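Blo t 1 allergen (Blomia tropicalis, PDB 5JT8) is a mite allergen of the papain-like cysteine protease family, here with its inhibitory propeptide domain still attached, and probably cleaves peptide bonds once that domain is removed. Local coordinates at residues H255-Y260 / D276-H281. Sequence-based numbering, arbitrary orientation.
Sequences HGSNNY and DAYTDH. With NO3 (nitrate ion), chain H.
His255 CA lies 4.4 Å from Thr279 CA and Gly256 CA 4.9 Å from His281 CA, where a type I turn, His255 to Asn258, passes a classic beta bulge in which Asp280 and His281 both face Met254. This is the papain fold, near the propeptide: His281 NE2, beside Gly256, is hydrogen-bonded to Asn301 OD1 and the ring stacks on Trp303, as the catalytic histidine does in papain relatives. Glycine suits position 256, since His281 CB lies 3.6 Å from Gly256 CA and a side chain there would collide with it. Aspartate suits position 280 because its two oxygens can serve different donors. Asp280 OD1 faces the turn's amides, with weak bonds from Gly256 N and Ser257 N. Asp280 OD2 accepts from Ser257 OG at 2.6 Å on its syn lone pair and also bonds Ser84 of helix 80-88. Tyr278 OH bonds the same Ser84. With CG anti to its backbone N (chi1 -168°), His255 has its ring between Asn258 CB, over the centre of one face, and Tyr278 CD2, toward the rim of the opposite face; the aromatic planes are 54° apart. Asp276 divides its carboxylate: OD1 closes an Asx turn by accepting from Tyr278 N, and this probably steadies the other oxygen for histidine. That oxygen, in the His255 ring plane, accepts a fairly straight bond (161° at the hydrogen), with 2.7 Å between His255 ND1 and Asp276 OD2.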
ATOM      1  N   HIS A 255       4.216  -7.722  -3.168  1.00 35.94           N
ATOM      2  CA  HIS A 255       5.633  -7.816  -2.882  1.00 40.08           C
ATOM      3  C   HIS A 255       6.286  -6.442  -3.095  1.00 40.43           C
ATOM      4  O   HIS A 255       6.932  -6.197  -4.114  1.00 42.04           O
ATOM      5  CB  HIS A 255       6.279  -8.900  -3.765  1.00 29.48           C
ATOM      6  CG  HIS A 255       7.665  -9.273  -3.343  1.00 40.44           C
ATOM      7  ND1 HIS A 255       8.315 -10.391  -3.824  1.00 47.38           N
ATOM      8  CD2 HIS A 255       8.522  -8.686  -2.471  1.00 39.96           C
ATOM      9  CE1 HIS A 255       9.512 -10.474  -3.269  1.00 48.34           C
ATOM     10  NE2 HIS A 255       9.663  -9.448  -2.449  1.00 41.71           N
ATOM     11  N   GLY A 256       6.097  -5.545  -2.131  1.00 37.36           N
ATOM     12  CA  GLY A 256       6.576  -4.178  -2.262  1.00 35.66           C
ATOM     13  C   GLY A 256       8.091  -4.025  -2.290  1.00 35.89           C
ATOM     14  O   GLY A 256       8.596  -3.080  -2.895  1.00 35.91           O
ATOM     15  N   SER A 257       8.818  -4.949  -1.660  1.00 38.56           N
ATOM     16  CA  SER A 257      10.271  -4.807  -1.542  1.00 46.02           C
ATOM     17  C   SER A 257      11.026  -5.315  -2.777  1.00 50.15           C
ATOM     18  O   SER A 257      12.249  -5.178  -2.858  1.00 51.78           O
ATOM     19  CB  SER A 257      10.788  -5.517  -0.283  1.00 43.89           C
ATOM     20  OG  SER A 257      10.537  -6.909  -0.306  1.00 42.18           O
ATOM     21  N   ASN A 258      10.298  -5.891  -3.732  1.00 45.33           N
ATOM     22  CA  ASN A 258      10.873  -6.228  -5.040  1.00 40.87           C
ATOM     23  C   ASN A 258      11.535  -5.004  -5.684  1.00 38.17           C
ATOM     24  O   ASN A 258      10.963  -3.910  -5.673  1.00 34.62           O
ATOM     25  CB  ASN A 258       9.794  -6.803  -5.969  1.00 34.08           C
ATOM     26  CG  ASN A 258      10.281  -6.962  -7.402  1.00 42.02           C
ATOM     27  OD1 ASN A 258      10.334  -5.997  -8.169  1.00 40.17           O
ATOM     28  ND2 ASN A 258      10.636  -8.185  -7.771  1.00 47.44           N
ATOM     29  N   ASN A 259      12.737  -5.188  -6.231  1.00 41.09           N
ATOM     30  CA  ASN A 259      13.538  -4.073  -6.748  1.00 43.25           C
ATOM     31  C   ASN A 259      12.814  -3.220  -7.772  1.00 41.46           C
ATOM     32  O   ASN A 259      12.871  -1.997  -7.715  1.00 47.43           O
ATOM     33  CB  ASN A 259      14.836  -4.592  -7.367  1.00 56.98           C
ATOM     34  CG  ASN A 259      15.931  -4.777  -6.346  1.00 64.77           C
ATOM     35  OD1 ASN A 259      16.095  -3.953  -5.449  1.00 66.64           O
ATOM     36  ND2 ASN A 259      16.687  -5.867  -6.471  1.00 70.78           N
ATOM     37  N   TYR A 260      12.116  -3.870  -8.695  1.00 41.40           N
ATOM     38  CA  TYR A 260      11.412  -3.161  -9.763  1.00 42.00           C
ATOM     39  C   TYR A 260      10.247  -2.345  -9.206  1.00 36.60           C
ATOM     40  O   TYR A 260      10.059  -1.179  -9.558  1.00 38.79           O
ATOM     41  CB  TYR A 260      10.915  -4.150 -10.826  1.00 43.03           C
ATOM     42  CG  TYR A 260      12.041  -4.889 -11.528  1.00 52.23           C
ATOM     43  CD1 TYR A 260      12.590  -6.043 -10.978  1.00 57.71           C
ATOM     44  CD2 TYR A 260      12.563  -4.427 -12.732  1.00 54.17           C
ATOM     45  CE1 TYR A 260      13.624  -6.719 -11.610  1.00 54.62           C
ATOM     46  CE2 TYR A 260      13.602  -5.092 -13.365  1.00 52.79           C
ATOM     47  CZ  TYR A 260      14.125  -6.239 -12.802  1.00 53.80           C
ATOM     48  OH  TYR A 260      15.154  -6.910 -13.425  1.00 54.12           O
ATOM     49  N   ASP A 276       3.581 -14.373  -7.572  1.00 36.53           N
ATOM     50  CA  ASP A 276       4.361 -14.232  -6.345  1.00 32.51           C
ATOM     51  C   ASP A 276       3.589 -14.633  -5.080  1.00 37.79           C
ATOM     52  O   ASP A 276       2.463 -14.170  -4.845  1.00 41.36           O
ATOM     53  CB  ASP A 276       4.837 -12.798  -6.200  1.00 29.66           C
ATOM     54  CG  ASP A 276       6.116 -12.698  -5.412  1.00 35.38           C
ATOM     55  OD1 ASP A 276       6.359 -13.575  -4.547  1.00 38.77           O
ATOM     56  OD2 ASP A 276       6.883 -11.759  -5.682  1.00 37.78           O
ATOM     57  N   ALA A 277       4.206 -15.475  -4.256  1.00 39.04           N
ATOM     58  CA  ALA A 277       3.595 -15.880  -2.992  1.00 39.76           C
ATOM     59  C   ALA A 277       4.047 -14.966  -1.846  1.00 44.85           C
ATOM     60  O   ALA A 277       3.410 -14.902  -0.793  1.00 50.94           O
ATOM     61  CB  ALA A 277       3.928 -17.327  -2.681  1.00 40.08           C
ATOM     62  N   TYR A 278       5.140 -14.247  -2.071  1.00 36.92           N
ATOM     63  CA  TYR A 278       5.734 -13.422  -1.032  1.00 42.45           C
ATOM     64  C   TYR A 278       5.145 -12.019  -1.039  1.00 44.82           C
ATOM     65  O   TYR A 278       5.270 -11.279  -2.004  1.00 39.46           O
ATOM     66  CB  TYR A 278       7.247 -13.355  -1.208  1.00 44.11           C
ATOM     67  CG  TYR A 278       7.988 -12.644  -0.097  1.00 52.32           C
ATOM     68  CD1 TYR A 278       8.452 -13.340   1.016  1.00 58.07           C
ATOM     69  CD2 TYR A 278       8.245 -11.282  -0.171  1.00 50.82           C
ATOM     70  CE1 TYR A 278       9.146 -12.694   2.021  1.00 62.80           C
ATOM     71  CE2 TYR A 278       8.933 -10.624   0.829  1.00 53.19           C
ATOM     72  CZ  TYR A 278       9.384 -11.331   1.922  1.00 61.67           C
ATOM     73  OH  TYR A 278      10.080 -10.670   2.915  1.00 57.25           O
ATOM     74  N   THR A 279       4.512 -11.664   0.066  1.00 41.19           N
ATOM     75  CA  THR A 279       3.884 -10.376   0.207  1.00 39.84           C
ATOM     76  C   THR A 279       4.443  -9.664   1.457  1.00 39.52           C
ATOM     77  O   THR A 279       4.668 -10.300   2.492  1.00 43.54           O
ATOM     78  CB  THR A 279       2.375 -10.563   0.289  1.00 47.99           C
ATOM     79  OG1 THR A 279       2.132 -11.807   0.945  1.00 55.83           O
ATOM     80  CG2 THR A 279       1.761 -10.661  -1.118  1.00 46.91           C
ATOM     81  N   ASP A 280       4.695  -8.360   1.354  1.00 34.02           N
ATOM     82  CA  ASP A 280       5.144  -7.579   2.513  1.00 32.78           C
ATOM     83  C   ASP A 280       4.680  -6.128   2.465  1.00 30.97           C
ATOM     84  O   ASP A 280       5.106  -5.309   3.271  1.00 39.20           O
ATOM     85  CB  ASP A 280       6.676  -7.614   2.657  1.00 31.24           C
ATOM     86  CG  ASP A 280       7.411  -7.088   1.426  1.00 35.37           C
ATOM     87  OD1 ASP A 280       6.765  -6.610   0.468  1.00 36.56           O
ATOM     88  OD2 ASP A 280       8.661  -7.152   1.425  1.00 38.34           O
ATOM     89  N   HIS A 281       3.798  -5.803   1.535  1.00 31.32           N
ATOM     90  CA  HIS A 281       3.363  -4.420   1.404  1.00 26.01           C
ATOM     91  C   HIS A 281       1.895  -4.346   1.045  1.00 30.65           C
ATOM     92  O   HIS A 281       1.447  -5.049   0.145  1.00 30.17           O
ATOM     93  CB  HIS A 281       4.203  -3.725   0.348  1.00 26.44           C
ATOM     94  CG  HIS A 281       3.978  -2.250   0.255  1.00 27.65           C
ATOM     95  ND1 HIS A 281       3.879  -1.436   1.362  1.00 29.43           N
ATOM     96  CD2 HIS A 281       3.885  -1.434  -0.822  1.00 26.31           C
ATOM     97  CE1 HIS A 281       3.705  -0.187   0.971  1.00 29.31           C
ATOM     98  NE2 HIS A 281       3.713  -0.158  -0.348  1.00 26.54           N
TER
HETATM   99  N   NO3 H 405      11.168 -10.600 -10.696  1.00 74.39           N
HETATM  100  O1  NO3 H 405      10.871 -11.034 -11.853  1.00 74.42           O
HETATM  101  O2  NO3 H 405      10.570 -11.072  -9.683  1.00 80.87           O
HETATM  102  O3  NO3 H 405      12.057  -9.708 -10.545  1.00 59.79           O